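Local coordinates for aminotransferase (Bacillus subtilis, PDB 6L1O), which serves as a pyridoxal-phosphate-dependent aminotransferase of class I, encoded in the operon for biosynthesis of the dipeptide antibiotic bacilysin, at residues P126-P129 with E130-S133; Y175-N178 with P179-A182; S341-L344 with L345-H349; L377-F380 with V381-Q385. All coordinates share one frame; numbering follows the deposited sequence.

Contact 1: P126-P129 with E130-S133; sequences PGYP and EYLS. With PLP (pyridoxal-5'-phosphate), chain E.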
loop_
_atom_site.group_PDB
_atom_site.type_symbol
_atom_site.label_atom_id
_atom_site.label_comp_id
_atom_site.label_asym_id
_atom_site.label_seq_id
_atom_site.Cartn_x
_atom_site.Cartn_y
_atom_site.Cartn_z
ATOM N N PRO B 126 -6.574 25.019 -10.809
ATOM C CA PRO B 126 -5.679 23.836 -10.942
ATOM C C PRO B 126 -5.537 23.031 -9.687
ATOM O O PRO B 126 -5.771 23.529 -8.618
ATOM C CB PRO B 126 -4.335 24.442 -11.368
ATOM C CG PRO B 126 -4.397 25.843 -10.978
ATOM C CD PRO B 126 -5.828 26.280 -10.987
ATOM N N GLY B 127 -5.117 21.770 -9.842
ATOM C CA GLY B 127 -4.979 20.880 -8.704
ATOM C C GLY B 127 -4.118 19.656 -9.060
ATOM O O GLY B 127 -4.016 19.239 -10.211
ATOM N N TYR B 128 -3.522 19.095 -8.035
ATOM C CA TYR B 128 -2.790 17.832 -8.143
ATOM C C TYR B 128 -3.622 16.769 -8.916
ATOM O O TYR B 128 -4.678 16.350 -8.441
ATOM C CB TYR B 128 -2.517 17.364 -6.759
ATOM C CG TYR B 128 -1.547 16.266 -6.561
ATOM C CD1 TYR B 128 -0.258 16.340 -7.113
ATOM C CD2 TYR B 128 -1.848 15.190 -5.724
ATOM C CE1 TYR B 128 0.667 15.342 -6.903
ATOM C CE2 TYR B 128 -0.902 14.188 -5.469
ATOM C CZ TYR B 128 0.346 14.292 -6.034
ATOM O OH TYR B 128 1.283 13.325 -5.815
ATOM N N PRO B 129 -3.138 16.322 -10.086
ATOM C CA PRO B 129 -3.917 15.382 -10.923
ATOM C C PRO B 129 -4.227 14.039 -10.227
ATOM O O PRO B 129 -5.159 13.342 -10.598
ATOM C CB PRO B 129 -3.023 15.160 -12.157
ATOM C CG PRO B 129 -1.718 15.721 -11.825
ATOM C CD PRO B 129 -1.902 16.750 -10.750
ATOM N N GLU B 130 -3.472 13.673 -9.211
ATOM C CA GLU B 130 -3.723 12.386 -8.575
ATOM C C GLU B 130 -5.011 12.363 -7.796
ATOM O O GLU B 130 -5.542 11.277 -7.570
ATOM C CB GLU B 130 -2.518 11.926 -7.695
ATOM C CG GLU B 130 -1.348 11.351 -8.494
ATOM C CD GLU B 130 -1.713 10.120 -9.369
ATOM O OE1 GLU B 130 -2.544 9.225 -8.927
ATOM O OE2 GLU B 130 -1.153 10.012 -10.511
ATOM N N TYR B 131 -5.578 13.528 -7.461
ATOM C CA TYR B 131 -6.897 13.586 -6.840
ATOM C C TYR B 131 -7.937 12.875 -7.702
ATOM O O TYR B 131 -8.895 12.310 -7.192
ATOM C CB TYR B 131 -7.381 15.030 -6.573
ATOM C CG TYR B 131 -6.520 15.841 -5.648
ATOM C CD1 TYR B 131 -5.806 15.222 -4.616
ATOM C CD2 TYR B 131 -6.384 17.227 -5.804
ATOM C CE1 TYR B 131 -4.999 15.930 -3.774
ATOM C CE2 TYR B 131 -5.562 17.970 -4.929
ATOM C CZ TYR B 131 -4.864 17.312 -3.939
ATOM O OH TYR B 131 -4.006 17.973 -3.111
ATOM N N LEU B 132 -7.735 12.926 -9.019
ATOM C CA LEU B 132 -8.660 12.334 -9.979
ATOM C C LEU B 132 -8.757 10.817 -9.914
ATOM O O LEU B 132 -9.825 10.261 -10.075
ATOM C CB LEU B 132 -8.323 12.769 -11.378
ATOM C CG LEU B 132 -9.285 13.811 -11.928
ATOM C CD1 LEU B 132 -8.922 14.252 -13.349
ATOM C CD2 LEU B 132 -10.706 13.186 -11.971
ATOM N N SER B 133 -7.628 10.170 -9.665
ATOM C CA SER B 133 -7.517 8.731 -9.501
ATOM C C SER B 133 -8.473 8.142 -8.475
ATOM O O SER B 133 -9.333 7.349 -8.822
ATOM C CB SER B 133 -6.069 8.348 -9.116
ATOM O OG SER B 133 -5.238 8.566 -10.218
HETATM N N1 PLP E . 0.120 16.000 -2.467
HETATM C C2 PLP E . 0.705 16.831 -3.349
HETATM C C2A PLP E . -0.040 17.986 -3.951
HETATM C C3 PLP E . 2.042 16.560 -3.827
HETATM O O3 PLP E . 2.676 17.308 -4.737
HETATM C C4 PLP E . 2.706 15.463 -3.220
HETATM C C4A PLP E . 3.916 15.003 -3.992
HETATM C C5 PLP E . 2.011 14.615 -2.260
HETATM C C6 PLP E . 0.720 14.965 -1.896
HETATM C C5A PLP E . 2.686 13.489 -1.534
HETATM O O4P PLP E . 3.094 12.436 -2.293
HETATM P P PLP E . 3.612 11.068 -1.562
HETATM O O1P PLP E . 2.785 9.991 -2.166
HETATM O O2P PLP E . 3.529 11.183 -0.055
HETATM O O3P PLP E . 5.057 10.973 -1.964
HETATM O O HOH W 1 -5.355 11.309 -12.332
#
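The cofactor pocket of an aminotransferase of class I supplies the setting here: Tyr128, in the loop that leads from strand 120-125 into helix 130-137, lays its ring on the pyridine of PLP and backs onto Tyr131. One face of the Tyr128 ring carries PLP C2 3.6 Å above its plane and over its centre, the evidence for a ring lying on the cofactor. Over the opposite face, displaced toward the rim, sits the backbone N of Glu130, while Glu130 CB reaches Tyr128 CE2 at 3.6 Å. The second aromatic meets the first edge-to-face: the edge of Tyr128 is turned to the face of Tyr131, with centroids 5.5 Å apart and planes at 72°. Tyr128 CB adds a CH-pi contact, 3.8 Å from the centroid of the Tyr131 ring. The backbone places CB there; the first torsion (chi1 -167°) then sends the ring to the cofactor and turns its edge to Tyr131. The backbone makes a turn into the helix, Tyr131 N bonding to Tyr128 O at 3.1 Å and Leu132 N to Pro129 O at 3.0 Å. Farther out, Tyr131 OH is hydrogen-bonded to Asp206, another residue of the PLP pocket, and Ser133 OG to His267 of the second subunit. An aromatic ring laid over the pyridine of PLP, on a loop after a strand of the large sheet, is characteristic of fold-type I aminotransferases.

Contact 2: Y175-N178 with P179-A182; sequences YPNN and PTGA. With PLP (pyridoxal-5'-phosphate), chain E.
Asn178 ND2 donates to the phenolic oxygen O3 of PLP at 2.8 Å, and the loop that carries this asparagine is folded on itself by Asn177 and Thr180. It is a cofactor-binding loop of the class I aminotransferase fold, running from strand 168-174 to helix 186-199, with cis peptide bonds before Pro176 and Pro179. The other end of the Asn178 amide is held too: OD1 accepts from Arg367, so both amide atoms have partners and the flip of the group is defined. With chi1 at 178°, the amide is carried away from its own backbone N toward the cofactor.

Behind this first shell, the neighbouring Asn177 turns its side chain to the following residues. Its OD1 takes two donors from Thr180: the backbone N at 3.0 Å, tilted 18° from the amide carbonyl plane, and OG1 at 2.7 Å, standing 39° out of that plane. Asn174 O receives Asn177 ND2, which settles the rotation of this amide as well. The main chain closes the turn through Gly181 N to Asn177 O at 2.9 Å and Asn177 N to Ala182 O at 2.8 Å. Ala182 O also lies at the edge of the Tyr175 ring, near its plane. Thr180 OG1, having given its proton to Asn177 OD1, accepts in an ST turn from Ala182 N at 3.2 Å.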
loop_
_atom_site.group_PDB
_atom_site.type_symbol
_atom_site.label_atom_id
_atom_site.label_comp_id
_atom_site.label_asym_id
_atom_site.label_seq_id
_atom_site.Cartn_x
_atom_site.Cartn_y
_atom_site.Cartn_z
ATOM N N TYR B 175 -2.807 23.479 0.470
ATOM C CA TYR B 175 -1.983 24.688 0.746
ATOM C C TYR B 175 -0.889 24.401 1.757
ATOM O O TYR B 175 -1.146 23.796 2.787
ATOM C CB TYR B 175 -2.842 25.915 1.150
ATOM C CG TYR B 175 -3.889 26.241 0.079
ATOM C CD1 TYR B 175 -3.572 27.034 -1.008
ATOM C CD2 TYR B 175 -5.143 25.672 0.118
ATOM C CE1 TYR B 175 -4.474 27.270 -1.979
ATOM C CE2 TYR B 175 -6.059 25.902 -0.885
ATOM C CZ TYR B 175 -5.724 26.688 -1.934
ATOM O OH TYR B 175 -6.633 26.899 -2.954
ATOM N N PRO B 176 0.348 24.832 1.480
ATOM C CA PRO B 176 0.884 25.505 0.280
ATOM C C PRO B 176 0.641 24.718 -0.940
ATOM O O PRO B 176 0.724 23.498 -0.894
ATOM C CB PRO B 176 2.394 25.659 0.604
ATOM C CG PRO B 176 2.449 25.599 2.067
ATOM C CD PRO B 176 1.426 24.556 2.437
ATOM N N ASN B 177 0.297 25.385 -2.052
ATOM C CA ASN B 177 -0.360 24.741 -3.212
ATOM C C ASN B 177 0.554 24.283 -4.356
ATOM O O ASN B 177 1.459 24.977 -4.782
ATOM C CB ASN B 177 -1.383 25.719 -3.767
ATOM C CG ASN B 177 -2.160 25.186 -4.930
ATOM O OD1 ASN B 177 -1.850 25.467 -6.076
ATOM N ND2 ASN B 177 -3.128 24.373 -4.654
ATOM N N ASN B 178 0.280 23.091 -4.831
ATOM C CA ASN B 178 0.860 22.517 -6.026
ATOM C C ASN B 178 -0.247 22.624 -7.074
ATOM O O ASN B 178 -1.254 21.996 -6.942
ATOM C CB ASN B 178 1.226 21.058 -5.776
ATOM C CG ASN B 178 1.787 20.359 -6.997
ATOM O OD1 ASN B 178 1.930 20.935 -8.080
ATOM N ND2 ASN B 178 2.063 19.057 -6.841
ATOM N N PRO B 179 -0.041 23.410 -8.137
ATOM C CA PRO B 179 1.216 23.937 -8.624
ATOM C C PRO B 179 1.472 25.426 -8.427
ATOM O O PRO B 179 2.460 25.870 -8.931
ATOM C CB PRO B 179 1.084 23.642 -10.111
ATOM C CG PRO B 179 -0.324 24.068 -10.362
ATOM C CD PRO B 179 -1.099 23.560 -9.175
ATOM N N THR B 180 0.592 26.175 -7.736
ATOM C CA THR B 180 0.624 27.605 -7.857
ATOM C C THR B 180 1.600 28.267 -6.909
ATOM O O THR B 180 1.992 29.360 -7.173
ATOM C CB THR B 180 -0.737 28.289 -7.661
ATOM O OG1 THR B 180 -1.234 28.061 -6.341
ATOM C CG2 THR B 180 -1.737 27.880 -8.718
ATOM N N GLY B 181 1.951 27.616 -5.810
ATOM C CA GLY B 181 2.797 28.206 -4.802
ATOM C C GLY B 181 2.023 29.001 -3.792
ATOM O O GLY B 181 2.588 29.546 -2.842
ATOM N N ALA B 182 0.689 29.057 -3.937
ATOM C CA ALA B 182 -0.095 29.927 -3.065
ATOM C C ALA B 182 -0.222 29.316 -1.671
ATOM O O ALA B 182 -0.086 28.114 -1.500
ATOM C CB ALA B 182 -1.488 30.146 -3.673
HETATM N N1 PLP E . 0.120 16.000 -2.467
HETATM C C2 PLP E . 0.705 16.831 -3.349
HETATM C C2A PLP E . -0.040 17.986 -3.951
HETATM C C3 PLP E . 2.042 16.560 -3.827
HETATM O O3 PLP E . 2.676 17.308 -4.737
HETATM C C4 PLP E . 2.706 15.463 -3.220
HETATM C C4A PLP E . 3.916 15.003 -3.992
HETATM C C5 PLP E . 2.011 14.615 -2.260
HETATM C C6 PLP E . 0.720 14.965 -1.896
HETATM C C5A PLP E . 2.686 13.489 -1.534
HETATM O O4P PLP E . 3.094 12.436 -2.293
HETATM P P PLP E . 3.612 11.068 -1.562
HETATM O O1P PLP E . 2.785 9.991 -2.166
HETATM O O2P PLP E . 3.529 11.183 -0.055
HETATM O O3P PLP E . 5.057 10.973 -1.964
#

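Contact 3: S341-L344 with L345-H349; sequences SDYL and LEHAH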
loop_
_atom_site.group_PDB
_atom_site.type_symbol
_atom_site.label_atom_id
_atom_site.label_comp_id
_atom_site.label_asym_id
_atom_site.label_seq_id
_atom_site.Cartn_x
_atom_site.Cartn_y
_atom_site.Cartn_z
ATOM N N SER B 341 5.586 23.751 -23.540
ATOM C CA SER B 341 6.441 22.714 -22.914
ATOM C C SER B 341 7.007 21.784 -23.960
ATOM O O SER B 341 8.157 21.393 -23.910
ATOM C CB SER B 341 5.751 21.974 -21.780
ATOM O OG SER B 341 4.606 21.223 -22.189
ATOM N N ASP B 342 6.235 21.455 -24.965
ATOM C CA ASP B 342 6.764 20.649 -26.090
ATOM C C ASP B 342 7.870 21.385 -26.891
ATOM O O ASP B 342 8.882 20.778 -27.275
ATOM C CB ASP B 342 5.638 20.218 -27.028
ATOM C CG ASP B 342 4.866 18.985 -26.520
ATOM O OD1 ASP B 342 5.374 18.231 -25.671
ATOM O OD2 ASP B 342 3.721 18.749 -26.991
ATOM N N TYR B 343 7.678 22.684 -27.115
ATOM C CA TYR B 343 8.658 23.517 -27.810
ATOM C C TYR B 343 9.984 23.622 -27.023
ATOM O O TYR B 343 11.083 23.568 -27.628
ATOM C CB TYR B 343 8.091 24.895 -28.074
ATOM C CG TYR B 343 8.983 25.758 -28.957
ATOM C CD1 TYR B 343 8.779 25.818 -30.359
ATOM C CD2 TYR B 343 10.009 26.542 -28.401
ATOM C CE1 TYR B 343 9.594 26.612 -31.169
ATOM C CE2 TYR B 343 10.833 27.318 -29.216
ATOM C CZ TYR B 343 10.624 27.352 -30.590
ATOM O OH TYR B 343 11.459 28.146 -31.358
ATOM N N LEU B 344 9.888 23.704 -25.693
ATOM C CA LEU B 344 11.087 23.805 -24.853
ATOM C C LEU B 344 11.801 22.491 -24.782
ATOM O O LEU B 344 13.031 22.474 -24.720
ATOM C CB LEU B 344 10.763 24.270 -23.432
ATOM C CG LEU B 344 10.303 25.669 -23.186
ATOM C CD1 LEU B 344 10.153 25.884 -21.688
ATOM C CD2 LEU B 344 11.166 26.734 -23.822
ATOM N N LEU B 345 11.037 21.370 -24.771
ATOM C CA LEU B 345 11.615 20.071 -24.796
ATOM C C LEU B 345 12.339 19.791 -26.138
ATOM O O LEU B 345 13.461 19.340 -26.154
ATOM C CB LEU B 345 10.562 18.995 -24.533
ATOM C CG LEU B 345 11.029 17.534 -24.587
ATOM C CD1 LEU B 345 12.255 17.288 -23.702
ATOM C CD2 LEU B 345 9.888 16.599 -24.242
ATOM N N GLU B 346 11.688 20.114 -27.255
ATOM C CA GLU B 346 12.255 19.821 -28.555
ATOM C C GLU B 346 13.476 20.694 -28.876
ATOM O O GLU B 346 14.496 20.216 -29.404
ATOM C CB GLU B 346 11.161 19.985 -29.593
ATOM C CG GLU B 346 11.508 19.494 -30.981
ATOM C CD GLU B 346 10.278 19.395 -31.877
ATOM O OE1 GLU B 346 9.378 18.558 -31.591
ATOM O OE2 GLU B 346 10.206 20.155 -32.868
ATOM N N HIS B 347 13.392 21.967 -28.570
ATOM C CA HIS B 347 14.415 22.942 -29.017
ATOM C C HIS B 347 15.470 23.289 -27.972
ATOM O O HIS B 347 16.482 23.877 -28.315
ATOM C CB HIS B 347 13.713 24.211 -29.496
ATOM C CG HIS B 347 12.945 23.994 -30.768
ATOM N ND1 HIS B 347 11.654 23.499 -30.785
ATOM C CD2 HIS B 347 13.320 24.113 -32.067
ATOM C CE1 HIS B 347 11.249 23.368 -32.039
ATOM N NE2 HIS B 347 12.241 23.740 -32.834
ATOM N N ALA B 348 15.200 22.996 -26.699
ATOM C CA ALA B 348 16.174 23.287 -25.634
ATOM C C ALA B 348 16.536 22.063 -24.817
ATOM O O ALA B 348 17.403 22.129 -23.940
ATOM C CB ALA B 348 15.631 24.376 -24.720
ATOM N N HIS B 349 15.882 20.926 -25.105
ATOM C CA HIS B 349 16.012 19.740 -24.287
ATOM C C HIS B 349 15.884 19.987 -22.792
ATOM O O HIS B 349 16.695 19.478 -21.991
ATOM C CB HIS B 349 17.331 19.053 -24.603
ATOM C CG HIS B 349 17.421 18.577 -26.013
ATOM N ND1 HIS B 349 18.595 18.120 -26.559
ATOM C CD2 HIS B 349 16.483 18.480 -26.986
ATOM C CE1 HIS B 349 18.376 17.743 -27.812
ATOM N NE2 HIS B 349 17.101 17.944 -28.094
#
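Tyr343 and His347, one turn apart on helix 337-348, lie face to face, their centroids 4.2 Å apart and their planes inclined by 20°. The overlap is lopsided: His347 ND1 stands over the centre of the tyrosine ring, whereas Tyr343 CE1 lies above the rim of the imidazole, 3.7 Å from His347 CE1. Different first torsions bring the two together. Tyr343 sends CG away from its own N (chi1 -172°), toward the later turn, and His347 places CG beside its own N (chi1 -69°), back toward the earlier one.

The imidazole is also fixed at its edge. ND1 donates to Tyr343 O at 3.2 Å, with the acceptor in the ring plane and the donor on a lone pair of the carbonyl. The backbone N of His347 reaches the same oxygen at 3.0 Å, so Tyr343 O accepts twice. Nearby, Ala348 N bonds to Leu344 O close to the helix end, and His349, at positive phi, leaves the helix.

Outside the two segments, Phe334 meets the Tyr343 ring edge-to-face and Leu387 touches both stacked residues, while Leu344 and Leu345 pack on strand 350-351, far from the cofactor. ND1 as donor to a carbonyl is consistent with a proton on that nitrogen; the bond sets the twist of the imidazole about chi2, and the stack lays that oriented ring flat along the tyrosine.

Contact 4: L377-F380 with V381-Q385; sequences LREF and VTRIQ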
loop_
_atom_site.group_PDB
_atom_site.type_symbol
_atom_site.label_atom_id
_atom_site.label_comp_id
_atom_site.label_asym_id
_atom_site.label_seq_id
_atom_site.Cartn_x
_atom_site.Cartn_y
_atom_site.Cartn_z
ATOM N N LEU B 377 19.963 24.627 -12.827
ATOM C CA LEU B 377 19.101 25.785 -12.972
ATOM C C LEU B 377 19.713 26.782 -13.966
ATOM O O LEU B 377 19.004 27.377 -14.804
ATOM C CB LEU B 377 18.820 26.441 -11.630
ATOM C CG LEU B 377 18.161 25.549 -10.538
ATOM C CD1 LEU B 377 17.916 26.314 -9.247
ATOM C CD2 LEU B 377 16.833 24.976 -11.044
ATOM N N ARG B 378 21.033 26.954 -13.904
ATOM C CA ARG B 378 21.685 27.880 -14.796
ATOM C C ARG B 378 21.658 27.407 -16.220
ATOM O O ARG B 378 21.411 28.215 -17.149
ATOM C CB ARG B 378 23.114 28.178 -14.377
ATOM C CG ARG B 378 23.731 29.337 -15.200
ATOM C CD ARG B 378 25.211 29.513 -14.925
ATOM N NE ARG B 378 25.486 29.604 -13.485
ATOM C CZ ARG B 378 25.435 30.710 -12.750
ATOM N NH1 ARG B 378 25.080 31.862 -13.297
ATOM N NH2 ARG B 378 25.739 30.652 -11.450
ATOM N N GLU B 379 21.955 26.150 -16.422
ATOM C CA GLU B 379 22.008 25.555 -17.760
ATOM C C GLU B 379 20.599 25.555 -18.450
ATOM O O GLU B 379 20.488 25.827 -19.633
ATOM C CB GLU B 379 22.571 24.135 -17.658
ATOM C CG GLU B 379 22.714 23.354 -18.959
ATOM C CD GLU B 379 23.653 23.960 -19.975
ATOM O OE1 GLU B 379 24.505 24.820 -19.617
ATOM O OE2 GLU B 379 23.516 23.558 -21.169
ATOM N N PHE B 380 19.543 25.368 -17.659
ATOM C CA PHE B 380 18.156 25.541 -18.137
ATOM C C PHE B 380 17.984 26.937 -18.780
ATOM O O PHE B 380 17.572 27.063 -19.954
ATOM C CB PHE B 380 17.186 25.358 -16.933
ATOM C CG PHE B 380 15.749 25.567 -17.268
ATOM C CD1 PHE B 380 14.960 24.494 -17.711
ATOM C CD2 PHE B 380 15.160 26.816 -17.119
ATOM C CE1 PHE B 380 13.617 24.679 -18.004
ATOM C CE2 PHE B 380 13.810 27.007 -17.402
ATOM C CZ PHE B 380 13.044 25.944 -17.837
ATOM N N VAL B 381 18.417 27.965 -18.066
ATOM C CA VAL B 381 18.301 29.322 -18.588
ATOM C C VAL B 381 19.211 29.543 -19.814
ATOM O O VAL B 381 18.772 30.122 -20.822
ATOM C CB VAL B 381 18.583 30.364 -17.532
ATOM C CG1 VAL B 381 18.670 31.754 -18.151
ATOM C CG2 VAL B 381 17.510 30.326 -16.462
ATOM N N THR B 382 20.440 29.055 -19.736
ATOM C CA THR B 382 21.383 29.148 -20.865
ATOM C C THR B 382 20.839 28.554 -22.158
ATOM O O THR B 382 20.991 29.141 -23.249
ATOM C CB THR B 382 22.718 28.477 -20.541
ATOM O OG1 THR B 382 23.338 29.211 -19.497
ATOM C CG2 THR B 382 23.677 28.444 -21.776
ATOM N N ARG B 383 20.185 27.421 -22.049
ATOM C CA ARG B 383 19.640 26.739 -23.216
ATOM C C ARG B 383 18.441 27.467 -23.807
ATOM O O ARG B 383 18.315 27.568 -25.030
ATOM C CB ARG B 383 19.278 25.303 -22.893
ATOM C CG ARG B 383 20.463 24.433 -22.528
ATOM C CD ARG B 383 19.978 23.068 -22.222
ATOM N NE ARG B 383 21.034 22.161 -21.840
ATOM C CZ ARG B 383 20.883 20.862 -21.727
ATOM N NH1 ARG B 383 19.675 20.306 -21.955
ATOM N NH2 ARG B 383 21.906 20.128 -21.341
ATOM N N ILE B 384 17.587 27.993 -22.942
ATOM C CA ILE B 384 16.394 28.665 -23.381
ATOM C C ILE B 384 16.728 30.006 -24.027
ATOM O O ILE B 384 16.023 30.465 -24.937
ATOM C CB ILE B 384 15.399 28.833 -22.215
ATOM C CG1 ILE B 384 14.858 27.459 -21.806
ATOM C CG2 ILE B 384 14.247 29.770 -22.577
ATOM C CD1 ILE B 384 13.748 27.539 -20.720
ATOM N N GLN B 385 17.779 30.654 -23.534
ATOM C CA GLN B 385 18.228 31.901 -24.107
ATOM C C GLN B 385 18.462 31.820 -25.624
ATOM O O GLN B 385 18.124 32.742 -26.337
ATOM C CB GLN B 385 19.500 32.369 -23.443
ATOM C CG GLN B 385 19.720 33.851 -23.623
ATOM C CD GLN B 385 20.981 34.280 -22.902
ATOM O OE1 GLN B 385 22.023 33.637 -23.049
ATOM N NE2 GLN B 385 20.888 35.333 -22.094
HETATM O O HOH W 2 25.181 27.070 -18.015
HETATM O O HOH W 3 24.643 21.059 -21.353
#
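Helix 374-385, near the end of the chain, carries two side-chain pairs of i to i+4 spacing: a salt bridge, Glu379 with Arg383, and an apolar contact, Phe380 with Ile384. In the first, Arg383 NE donates to Glu379 OE2 at 2.9 Å, nearly straight at 170°. The oxygen lies in the guanidinium plane but offers its anti lone pair, and carboxylate and guanidinium planes stand 85° apart, so a single oxygen is engaged edge-on and no two-pronged pair forms. The bend of the glutamate at chi2 (62°) turns its end back toward the arginine, whose chain is extended to NE. One water bridges the pair, donating to Glu379 OE2 and accepting from Arg383 NH2 at 2.9 Å; another donates to Glu379 OE1 at 2.8 Å and also contacts Thr382 OG1.

In the second pair, Ile384 CD1 comes over one face of the Phe380 ring, offset toward CE2 and CZ, each 3.4 Å away. Its distance of 3.7 Å from the ring centroid supports a CH-pi contact. The main chain keeps its i to i+4 bonds, with Val381 N to Leu377 O a weak one.

Beyond the segments, Arg383 NH1 bonds to His33 O. The salt-bridged pair touches Ile35 of the small 35-36/350-351 sheet and also binds water, while Phe380, Val381 and Ile384 are buried: an amphipathic helix packed on that sheet and helix 289-313.

In the fold
Along the chain the four contacts follow in series, and in space they form two pairs. Contact 1 spans the loop after strand 120-125 and the first part of helix 130-137, contact 2 the loop after strand 168-174, the neighbouring parallel strand of the seven-stranded sheet; their centres are about 13 Å apart. They meet where Tyr128 CD1 lies 3.6 Å from Asn178 ND2, so adjacent strand ends bring a ring and an amide to one PLP. Contacts 3 and 4, centres about 12 Å apart, join helices 337-348 and 374-385: Leu344 CD1 is 4.1 Å from Ile384 CD1, and Ala348 O is 3.2 Å from Arg383 CD. This C-terminal pair stands about 24 to 30 Å, centre to centre, from the cofactor pair.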